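Local structure of MmoQ Response regulator (3LJX) at residues Glu102-Tyr106 / Ala107-Gln111; Val118-Gln121 / Ser122-Gln126; Leu202-Ser205 / Gln206-Glu209; Gln222-Leu225 / Ala226-Ala230. The protein probably makes cyclic di-GMP from two GTP as a full-length response regulator, of which this chain is the all-helical portion carrying the HDOD domain. All coordinates share one frame; numbering follows the deposited sequence.

Contact 1: residues Glu102-Tyr106 / Ala107-Gln111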
loop_
_atom_site.group_PDB
_atom_site.type_symbol
_atom_site.label_atom_id
_atom_site.label_comp_id
_atom_site.label_asym_id
_atom_site.label_seq_id
_atom_site.Cartn_x
_atom_site.Cartn_y
_atom_site.Cartn_z
ATOM N N GLU A 102 -18.701 5.770 -6.106
ATOM C CA GLU A 102 -19.283 6.962 -5.496
ATOM C C GLU A 102 -19.012 7.078 -3.985
ATOM O O GLU A 102 -18.545 8.124 -3.503
ATOM C CB GLU A 102 -20.791 7.003 -5.791
ATOM C CG GLU A 102 -21.496 8.272 -5.341
ATOM C CD GLU A 102 -22.915 8.378 -5.887
ATOM O OE1 GLU A 102 -23.240 7.675 -6.875
ATOM O OE2 GLU A 102 -23.705 9.175 -5.331
ATOM N N ALA A 103 -19.289 6.004 -3.245
ATOM C CA ALA A 103 -19.171 6.036 -1.787
ATOM C C ALA A 103 -17.735 5.899 -1.233
ATOM O O ALA A 103 -17.514 6.084 -0.043
ATOM C CB ALA A 103 -20.101 4.992 -1.154
ATOM N N PHE A 104 -16.765 5.589 -2.089
ATOM C CA PHE A 104 -15.380 5.428 -1.638
ATOM C C PHE A 104 -14.646 6.767 -1.553
ATOM O O PHE A 104 -14.588 7.533 -2.522
ATOM C CB PHE A 104 -14.611 4.473 -2.554
ATOM C CG PHE A 104 -13.257 4.052 -2.020
ATOM C CD1 PHE A 104 -13.160 3.206 -0.910
ATOM C CD2 PHE A 104 -12.085 4.459 -2.652
ATOM C CE1 PHE A 104 -11.917 2.797 -0.421
ATOM C CE2 PHE A 104 -10.840 4.051 -2.179
ATOM C CZ PHE A 104 -10.758 3.215 -1.060
ATOM N N ASP A 105 -14.064 7.030 -0.389
ATOM C CA ASP A 105 -13.344 8.274 -0.161
ATOM C C ASP A 105 -11.917 8.166 -0.700
ATOM O O ASP A 105 -11.000 7.803 0.031
ATOM C CB ASP A 105 -13.336 8.600 1.337
ATOM C CG ASP A 105 -12.862 10.016 1.621
ATOM O OD1 ASP A 105 -12.215 10.623 0.736
ATOM O OD2 ASP A 105 -13.124 10.521 2.738
ATOM N N TYR A 106 -11.734 8.485 -1.976
ATOM C CA TYR A 106 -10.437 8.321 -2.620
ATOM C C TYR A 106 -9.366 9.239 -2.022
ATOM O O TYR A 106 -8.234 8.809 -1.774
ATOM C CB TYR A 106 -10.549 8.540 -4.123
ATOM C CG TYR A 106 -11.292 7.439 -4.880
ATOM C CD1 TYR A 106 -12.681 7.435 -4.962
ATOM C CD2 TYR A 106 -10.591 6.430 -5.546
ATOM C CE1 TYR A 106 -13.354 6.437 -5.682
ATOM C CE2 TYR A 106 -11.246 5.437 -6.258
ATOM C CZ TYR A 106 -12.627 5.438 -6.330
ATOM O OH TYR A 106 -13.277 4.434 -7.033
ATOM N N ALA A 107 -9.712 10.502 -1.793
ATOM C CA ALA A 107 -8.745 11.413 -1.202
ATOM C C ALA A 107 -8.290 10.846 0.141
ATOM O O ALA A 107 -7.097 10.856 0.453
ATOM C CB ALA A 107 -9.332 12.815 -1.026
ATOM N N ALA A 108 -9.237 10.336 0.928
ATOM C CA ALA A 108 -8.890 9.816 2.246
ATOM C C ALA A 108 -7.978 8.613 2.081
ATOM O O ALA A 108 -6.979 8.466 2.794
ATOM C CB ALA A 108 -10.149 9.449 3.067
ATOM N N TYR A 109 -8.321 7.753 1.130
ATOM C CA TYR A 109 -7.524 6.561 0.903
ATOM C C TYR A 109 -6.089 6.952 0.540
ATOM O O TYR A 109 -5.136 6.401 1.087
ATOM C CB TYR A 109 -8.133 5.663 -0.176
ATOM C CG TYR A 109 -7.138 4.656 -0.679
ATOM C CD1 TYR A 109 -6.880 3.484 0.030
ATOM C CD2 TYR A 109 -6.408 4.902 -1.833
ATOM C CE1 TYR A 109 -5.934 2.569 -0.418
ATOM C CE2 TYR A 109 -5.465 3.995 -2.297
ATOM C CZ TYR A 109 -5.227 2.836 -1.590
ATOM O OH TYR A 109 -4.272 1.953 -2.055
ATOM N N TRP A 110 -5.924 7.915 -0.361
ATOM C CA TRP A 110 -4.574 8.265 -0.804
ATOM C C TRP A 110 -3.810 8.969 0.296
ATOM O O TRP A 110 -2.610 8.765 0.461
ATOM C CB TRP A 110 -4.583 9.102 -2.089
ATOM C CG TRP A 110 -4.856 8.257 -3.311
ATOM C CD1 TRP A 110 -4.245 7.081 -3.645
ATOM C CD2 TRP A 110 -5.809 8.516 -4.344
ATOM N NE1 TRP A 110 -4.763 6.589 -4.811
ATOM C CE2 TRP A 110 -5.725 7.454 -5.264
ATOM C CE3 TRP A 110 -6.720 9.554 -4.582
ATOM C CZ2 TRP A 110 -6.521 7.392 -6.417
ATOM C CZ3 TRP A 110 -7.517 9.493 -5.730
ATOM C CH2 TRP A 110 -7.412 8.416 -6.624
ATOM N N GLN A 111 -4.507 9.797 1.056
ATOM C CA GLN A 111 -3.851 10.524 2.126
ATOM C C GLN A 111 -3.356 9.537 3.187
ATOM O O GLN A 111 -2.205 9.589 3.632
ATOM C CB GLN A 111 -4.813 11.554 2.728
ATOM C CG GLN A 111 -4.260 12.281 3.938
ATOM C CD GLN A 111 -5.293 13.174 4.591
ATOM O OE1 GLN A 111 -6.454 12.791 4.783
ATOM N NE2 GLN A 111 -4.872 14.376 4.943
#

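Contact 2: residues Val118-Gln121 / Ser122-Gln126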
loop_
_atom_site.group_PDB
_atom_site.type_symbol
_atom_site.label_atom_id
_atom_site.label_comp_id
_atom_site.label_asym_id
_atom_site.label_seq_id
_atom_site.Cartn_x
_atom_site.Cartn_y
_atom_site.Cartn_z
ATOM N N VAL A 118 4.835 6.656 5.249
ATOM C CA VAL A 118 5.838 7.545 5.844
ATOM C C VAL A 118 6.111 7.161 7.295
ATOM O O VAL A 118 7.275 7.086 7.728
ATOM C CB VAL A 118 5.393 9.015 5.797
ATOM C CG1 VAL A 118 6.260 9.857 6.738
ATOM C CG2 VAL A 118 5.440 9.543 4.364
ATOM N N ALA A 119 5.039 6.898 8.040
ATOM C CA ALA A 119 5.175 6.456 9.429
ATOM C C ALA A 119 5.952 5.143 9.547
ATOM O O ALA A 119 6.814 4.999 10.419
ATOM C CB ALA A 119 3.797 6.335 10.114
ATOM N N LEU A 120 5.645 4.183 8.682
ATOM C CA LEU A 120 6.275 2.875 8.797
ATOM C C LEU A 120 7.755 3.001 8.470
ATOM O O LEU A 120 8.605 2.381 9.112
ATOM C CB LEU A 120 5.593 1.846 7.891
ATOM C CG LEU A 120 6.129 0.418 8.034
ATOM C CD1 LEU A 120 6.097 -0.081 9.507
ATOM C CD2 LEU A 120 5.369 -0.530 7.115
ATOM N N GLN A 121 8.066 3.823 7.479
ATOM C CA GLN A 121 9.458 4.084 7.156
ATOM C C GLN A 121 10.225 4.641 8.341
ATOM O O GLN A 121 11.314 4.148 8.651
ATOM C CB GLN A 121 9.591 5.042 5.976
ATOM C CG GLN A 121 11.027 5.474 5.760
ATOM C CD GLN A 121 11.318 5.774 4.321
ATOM O OE1 GLN A 121 10.692 6.645 3.716
ATOM N NE2 GLN A 121 12.277 5.053 3.750
ATOM N N SER A 122 9.667 5.657 9.012
ATOM C CA SER A 122 10.320 6.243 10.205
ATOM C C SER A 122 10.525 5.229 11.312
ATOM O O SER A 122 11.612 5.108 11.871
ATOM C CB SER A 122 9.530 7.422 10.778
ATOM O OG SER A 122 9.730 8.583 10.004
ATOM N N ILE A 123 9.456 4.528 11.659
ATOM C CA ILE A 123 9.549 3.473 12.650
ATOM C C ILE A 123 10.667 2.481 12.302
ATOM O O ILE A 123 11.582 2.272 13.098
ATOM C CB ILE A 123 8.209 2.747 12.802
ATOM C CG1 ILE A 123 7.177 3.707 13.402
ATOM C CG2 ILE A 123 8.379 1.496 13.648
ATOM C CD1 ILE A 123 5.730 3.245 13.281
ATOM N N THR A 124 10.627 1.895 11.109
ATOM C CA THR A 124 11.628 0.879 10.779
ATOM C C THR A 124 13.036 1.467 10.660
ATOM O O THR A 124 14.025 0.757 10.862
ATOM C CB THR A 124 11.265 0.128 9.502
ATOM O OG1 THR A 124 11.182 1.061 8.416
ATOM C CG2 THR A 124 9.908 -0.590 9.680
ATOM N N ALA A 125 13.114 2.765 10.359
ATOM C CA ALA A 125 14.396 3.469 10.214
ATOM C C ALA A 125 15.165 3.511 11.519
ATOM O O ALA A 125 16.387 3.635 11.536
ATOM C CB ALA A 125 14.181 4.891 9.689
ATOM N N GLN A 126 14.450 3.407 12.620
ATOM C CA GLN A 126 15.113 3.423 13.903
ATOM C C GLN A 126 15.175 2.021 14.486
ATOM O O GLN A 126 15.463 1.856 15.653
ATOM C CB GLN A 126 14.431 4.420 14.863
ATOM C CG GLN A 126 12.977 4.103 15.186
ATOM C CD GLN A 126 12.223 5.280 15.829
ATOM O OE1 GLN A 126 11.447 5.979 15.159
ATOM N NE2 GLN A 126 12.442 5.495 17.132
HETATM O O HOH W 1 9.601 8.540 6.986
#

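Contact 3: residues Leu202-Ser205 / Gln206-Glu209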
loop_
_atom_site.group_PDB
_atom_site.type_symbol
_atom_site.label_atom_id
_atom_site.label_comp_id
_atom_site.label_asym_id
_atom_site.label_seq_id
_atom_site.Cartn_x
_atom_site.Cartn_y
_atom_site.Cartn_z
ATOM N N LEU A 202 1.843 -8.547 7.717
ATOM C CA LEU A 202 0.706 -7.665 7.479
ATOM C C LEU A 202 -0.573 -8.219 8.094
ATOM O O LEU A 202 -1.304 -7.507 8.796
ATOM C CB LEU A 202 0.494 -7.476 5.981
ATOM C CG LEU A 202 -0.737 -6.662 5.596
ATOM C CD1 LEU A 202 -0.643 -5.254 6.191
ATOM C CD2 LEU A 202 -0.901 -6.606 4.059
ATOM N N GLN A 203 -0.848 -9.492 7.833
ATOM C CA GLN A 203 -2.035 -10.114 8.409
ATOM C C GLN A 203 -1.983 -10.121 9.935
ATOM O O GLN A 203 -2.967 -9.789 10.593
ATOM C CB GLN A 203 -2.226 -11.536 7.884
ATOM C CG GLN A 203 -3.613 -12.075 8.188
ATOM C CD GLN A 203 -3.907 -13.389 7.499
ATOM O OE1 GLN A 203 -3.011 -14.040 6.960
ATOM N NE2 GLN A 203 -5.171 -13.789 7.515
ATOM N N LEU A 204 -0.835 -10.506 10.488
ATOM C CA LEU A 204 -0.617 -10.456 11.930
ATOM C C LEU A 204 -0.902 -9.056 12.489
ATOM O O LEU A 204 -1.530 -8.910 13.544
ATOM C CB LEU A 204 0.828 -10.832 12.251
ATOM C CG LEU A 204 1.085 -11.965 13.228
ATOM C CD1 LEU A 204 0.185 -13.142 12.916
ATOM C CD2 LEU A 204 2.553 -12.377 13.165
ATOM N N SER A 205 -0.438 -8.024 11.784
ATOM C CA SER A 205 -0.545 -6.666 12.306
ATOM C C SER A 205 -1.998 -6.257 12.478
ATOM O O SER A 205 -2.282 -5.249 13.117
ATOM C CB SER A 205 0.110 -5.672 11.360
ATOM O OG SER A 205 -0.727 -5.468 10.231
ATOM N N GLN A 206 -2.912 -7.026 11.893
ATOM C CA GLN A 206 -4.330 -6.680 11.937
ATOM C C GLN A 206 -5.121 -7.288 13.116
ATOM O O GLN A 206 -6.276 -6.943 13.325
ATOM C CB GLN A 206 -4.985 -6.992 10.586
ATOM C CG GLN A 206 -4.398 -6.149 9.454
ATOM C CD GLN A 206 -4.772 -6.637 8.057
ATOM O OE1 GLN A 206 -4.723 -5.871 7.098
ATOM N NE2 GLN A 206 -5.139 -7.912 7.940
ATOM N N GLN A 207 -4.497 -8.180 13.880
ATOM C CA GLN A 207 -5.127 -8.746 15.062
ATOM C C GLN A 207 -5.292 -7.682 16.131
ATOM O O GLN A 207 -4.558 -6.690 16.162
ATOM C CB GLN A 207 -4.275 -9.856 15.674
ATOM C CG GLN A 207 -3.842 -10.949 14.741
ATOM C CD GLN A 207 -2.769 -11.788 15.397
ATOM O OE1 GLN A 207 -1.570 -11.574 15.173
ATOM N NE2 GLN A 207 -3.185 -12.717 16.251
ATOM N N ASP A 208 -6.234 -7.922 17.032
ATOM C CA ASP A 208 -6.467 -7.025 18.154
ATOM C C ASP A 208 -5.216 -6.926 19.015
ATOM O O ASP A 208 -4.885 -5.863 19.540
ATOM C CB ASP A 208 -7.645 -7.532 18.989
ATOM C CG ASP A 208 -8.926 -7.659 18.170
ATOM O OD1 ASP A 208 -9.641 -6.644 18.029
ATOM O OD2 ASP A 208 -9.207 -8.770 17.658
ATOM N N GLU A 209 -4.507 -8.041 19.128
ATOM C CA GLU A 209 -3.374 -8.145 20.030
ATOM C C GLU A 209 -2.308 -9.013 19.366
ATOM O O GLU A 209 -2.612 -10.093 18.844
ATOM C CB GLU A 209 -3.858 -8.747 21.352
ATOM C CG GLU A 209 -2.786 -9.223 22.304
ATOM C CD GLU A 209 -3.375 -9.702 23.636
ATOM O OE1 GLU A 209 -4.617 -9.679 23.773
ATOM O OE2 GLU A 209 -2.606 -10.096 24.544
HETATM O O HOH W 2 -3.163 -4.531 15.632
#

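Contact 4: residues Gln222-Leu225 / Ala226-Ala230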
loop_
_atom_site.group_PDB
_atom_site.type_symbol
_atom_site.label_atom_id
_atom_site.label_comp_id
_atom_site.label_asym_id
_atom_site.label_seq_id
_atom_site.Cartn_x
_atom_site.Cartn_y
_atom_site.Cartn_z
ATOM N N GLN A 222 5.197 -3.287 14.260
ATOM C CA GLN A 222 5.594 -2.026 13.629
ATOM C C GLN A 222 4.557 -1.548 12.629
ATOM O O GLN A 222 4.277 -0.341 12.525
ATOM C CB GLN A 222 6.946 -2.156 12.952
ATOM C CG GLN A 222 8.129 -2.349 13.924
ATOM C CD GLN A 222 9.407 -2.735 13.177
ATOM O OE1 GLN A 222 9.358 -3.458 12.165
ATOM N NE2 GLN A 222 10.552 -2.257 13.668
ATOM N N LEU A 223 3.982 -2.503 11.908
ATOM C CA LEU A 223 2.913 -2.219 10.957
ATOM C C LEU A 223 1.680 -1.724 11.696
ATOM O O LEU A 223 1.090 -0.712 11.316
ATOM C CB LEU A 223 2.560 -3.476 10.166
ATOM C CG LEU A 223 3.461 -3.754 8.966
ATOM C CD1 LEU A 223 3.675 -5.271 8.755
ATOM C CD2 LEU A 223 2.859 -3.076 7.731
ATOM N N ALA A 224 1.309 -2.436 12.762
ATOM C CA ALA A 224 0.130 -2.084 13.548
ATOM C C ALA A 224 0.296 -0.668 14.092
ATOM O O ALA A 224 -0.645 0.121 14.087
ATOM C CB ALA A 224 -0.098 -3.101 14.705
ATOM N N LEU A 225 1.507 -0.340 14.536
ATOM C CA LEU A 225 1.758 0.994 15.050
ATOM C C LEU A 225 1.647 2.069 13.955
ATOM O O LEU A 225 1.101 3.146 14.193
ATOM C CB LEU A 225 3.117 1.057 15.709
ATOM C CG LEU A 225 3.206 2.142 16.756
ATOM C CD1 LEU A 225 2.186 1.870 17.861
ATOM C CD2 LEU A 225 4.616 2.158 17.298
ATOM N N ALA A 226 2.157 1.781 12.760
ATOM C CA ALA A 226 2.042 2.740 11.664
ATOM C C ALA A 226 0.570 2.967 11.338
ATOM O O ALA A 226 0.150 4.093 11.063
ATOM C CB ALA A 226 2.778 2.247 10.421
ATOM N N GLN A 227 -0.209 1.890 11.364
ATOM C CA GLN A 227 -1.625 1.977 11.033
ATOM C C GLN A 227 -2.384 2.802 12.075
ATOM O O GLN A 227 -3.129 3.729 11.726
ATOM C CB GLN A 227 -2.246 0.582 10.905
ATOM C CG GLN A 227 -3.747 0.615 10.671
ATOM C CD GLN A 227 -4.122 1.196 9.307
ATOM O OE1 GLN A 227 -3.496 0.889 8.293
ATOM N NE2 GLN A 227 -5.160 2.023 9.279
ATOM N N HIS A 228 -2.193 2.469 13.352
ATOM C CA HIS A 228 -2.949 3.129 14.425
ATOM C C HIS A 228 -2.540 4.581 14.587
ATOM O O HIS A 228 -3.379 5.449 14.796
ATOM C CB HIS A 228 -2.809 2.382 15.761
ATOM C CG HIS A 228 -3.562 1.088 15.809
ATOM N ND1 HIS A 228 -3.189 -0.019 15.075
ATOM C CD2 HIS A 228 -4.664 0.723 16.505
ATOM C CE1 HIS A 228 -4.029 -1.011 15.318
ATOM N NE2 HIS A 228 -4.933 -0.587 16.183
ATOM N N ILE A 229 -1.245 4.844 14.485
ATOM C CA ILE A 229 -0.742 6.210 14.528
ATOM C C ILE A 229 -1.324 7.044 13.391
ATOM O O ILE A 229 -1.659 8.204 13.582
ATOM C CB ILE A 229 0.780 6.226 14.409
ATOM C CG1 ILE A 229 1.419 6.206 15.788
ATOM C CG2 ILE A 229 1.260 7.432 13.615
ATOM C CD1 ILE A 229 2.859 5.723 15.754
ATOM N N ALA A 230 -1.429 6.448 12.207
ATOM C CA ALA A 230 -1.929 7.162 11.041
ATOM C C ALA A 230 -3.428 7.421 11.227
ATOM O O ALA A 230 -3.934 8.493 10.914
ATOM C CB ALA A 230 -1.637 6.368 9.733
#

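Contact 1: residues Glu102-Tyr106 / Ala107-Gln111
The side chain of D105 meets a backbone N-H in the first turn of the following helix: A108 N donates to D105 OD1 at 3.0 Å, with an N-H...acceptor angle of 156°. The donor comes from above the carboxylate plane. With D105 CG opposite the backbone N (chi1 -168°), the carboxylate reaches forward to the A108 amide. The main chain adds two bonds, Y109 N to D105 O and W110 N to Y106 O, each 2.9 Å long. D105 is thus the N-cap of helix 106-125, at the point where the loop after helix 80-88 enters this long helix of the HDOD region; its carboxylate probably also interacts favourably with the helix dipole.

The apolar contacts are largely aromatic. F104 reaches forward so that its CZ lies 3.7 Å from Y109 CB, and the two rings meet obliquely, their planes at 44°. One turn apart on the helix, Y106 and W110 touch through Y106 CB and W110 CZ3 at 3.6 Å, while W110 CH2 sits 3.9 Å from Y106 CD2. F104 also turns to Y106, placing its CD2 3.6 Å above the centre of the Y106 ring. F104 and Y106 pack against A150 of helix 144-152, and the Y106 hydroxyl is hydrogen-bonded to C101 N. Y109 and W110 both reach P47, at the start of helix 47-58.

Contact 2: residues Val118-Gln121 / Ser122-Gln126
T124 and L120 meet by both backbone and side chain. T124 N donates to L120 O at 2.9 Å in a nearly straight bond (172°), and the T124 hydroxyl folds back over the same turn: OG1 is 3.0 Å from L120 O and 3.1 Å from Q121 O. Its single proton can serve one or the other, and the distances do not choose. The fold-back follows from chi1 of 60°, which sets OG1 between the backbone N and the carbonyl carbon and turns CG2 toward L120, 3.8 Å from L120 CD1. On another flank of the helix a water donates to V118 O at 2.8 Å and is hydrogen-bonded to S122 OG, supplementing the main-chain bond from S122 N to V118 O. A125 N to Q121 O is short at 2.8 Å but bent (136°), as the regular bonding runs out.

Neighbouring helices hold these side chains in place. L120 rests on L223 and A226 of helix 214-233, and T124 touches Q222 of that helix as well as P132 and A135 of helix 132-141; Q121 touches P132 and F136. This is the C-terminal end of an amphipathic alpha-helix, with V118 exposed and L120, I123 and T124 buried against neighbouring helices of the HDOD region.

Contact 3: residues Leu202-Ser205 / Gln206-Glu209
A water joins S205 to Q207 where helix 196-204 gives way to the following loop, donating to Q207 O at 2.6 Å and to S205 O at 2.8 Å. The two carbonyls are thereby linked across a type I beta turn that runs from L204 to Q207. The turn is closed by Q207 N, which donates to L204 O at 3.1 Å, and the bond before it runs from Q206 N to Q203 O, also 3.1 Å. Both donors stand well above the planes of their carbonyls, and both bonds span three residues instead of the four of an alpha-helix, so the chain tightens as it leaves the helix. S205 is tucked inward: its OG, set between the backbone N and the carbonyl carbon (chi1 75°), donates to L202 O at 2.6 Å. With an alanine at S205, L202 O would probably lose this hydroxyl donor, and the chain would be less firmly tied here. The methylenes of Q206 lie across the same carbonyl, CG being 3.4 Å from L202 O. On the other flank, the side chains of L204 and Q207 run side by side in the same direction, with Q207 CG 3.3 Å from L204 O. L202 packs on T185 and L189 of helix 181-191, which Q206 also meets at D182. Toward helix 214-233, L204 leans on T216 and A220, and S205 on L223.

Contact 4: residues Gln222-Leu225 / Ala226-Ala230
The imidazole of H228 turns an edge to the carbonyl of A224: H228 ND1 donates to A224 O at 2.7 Å with an N-H...acceptor angle of 152°, and the oxygen lies near the ring plane. The donor stands above the plane of the carbonyl. CG of H228 lies beside its own backbone N (chi1 -73°), which brings the ring back along the helix to the oxygen one turn earlier. That oxygen also accepts H228 N at 2.9 Å, so this is a side-chain-to-backbone bond within the helix, reaching four residues back and doubling the ordinary helical one. L247 of helix 245-254 packs on the H228 side chain. A phenylalanine in place of H228 would probably leave A224 O without its second donor, with the turn of the ring then set by packing, such as that of L247, and no longer by a bond. On a neighbouring flank, L225 CG meets I229 CD1 at 3.7 Å, the two side chains crossing one turn apart; L225 continues onto L247 and A251. Q227 bends at chi2 (68°), its amide bonded to R116 and D231, while Q222 is held by T129. This turn thus combines aliphatic packing by L225 and I229 with polar partners for its two glutamines. The bond geometry implies that H228 carries a proton on ND1, and two donors on A224 O would be expected to polarise that carbonyl.

The four contacts come in series along the chain and lie on three helices, 106-125 being common to contacts 1 and 2. These two sit toward opposite ends of that helix, their centres about 24 Å apart, without touching. Contact 3 lies at the C-terminal part of helix 196-204, and contact 4 on the next helix, 214-233. That helix draws the set together: the centre of contact 4 is about 10 Å from those of contacts 2 and 3, and it touches both, S205 O of contact 3 lying 3.4 Å from A224 CB. Contact 1 stands apart, about 19 Å from contact 4 between centres. Helix 214-233 thus bridges helices 106-125 and 196-204, both within the HDOD sequence range.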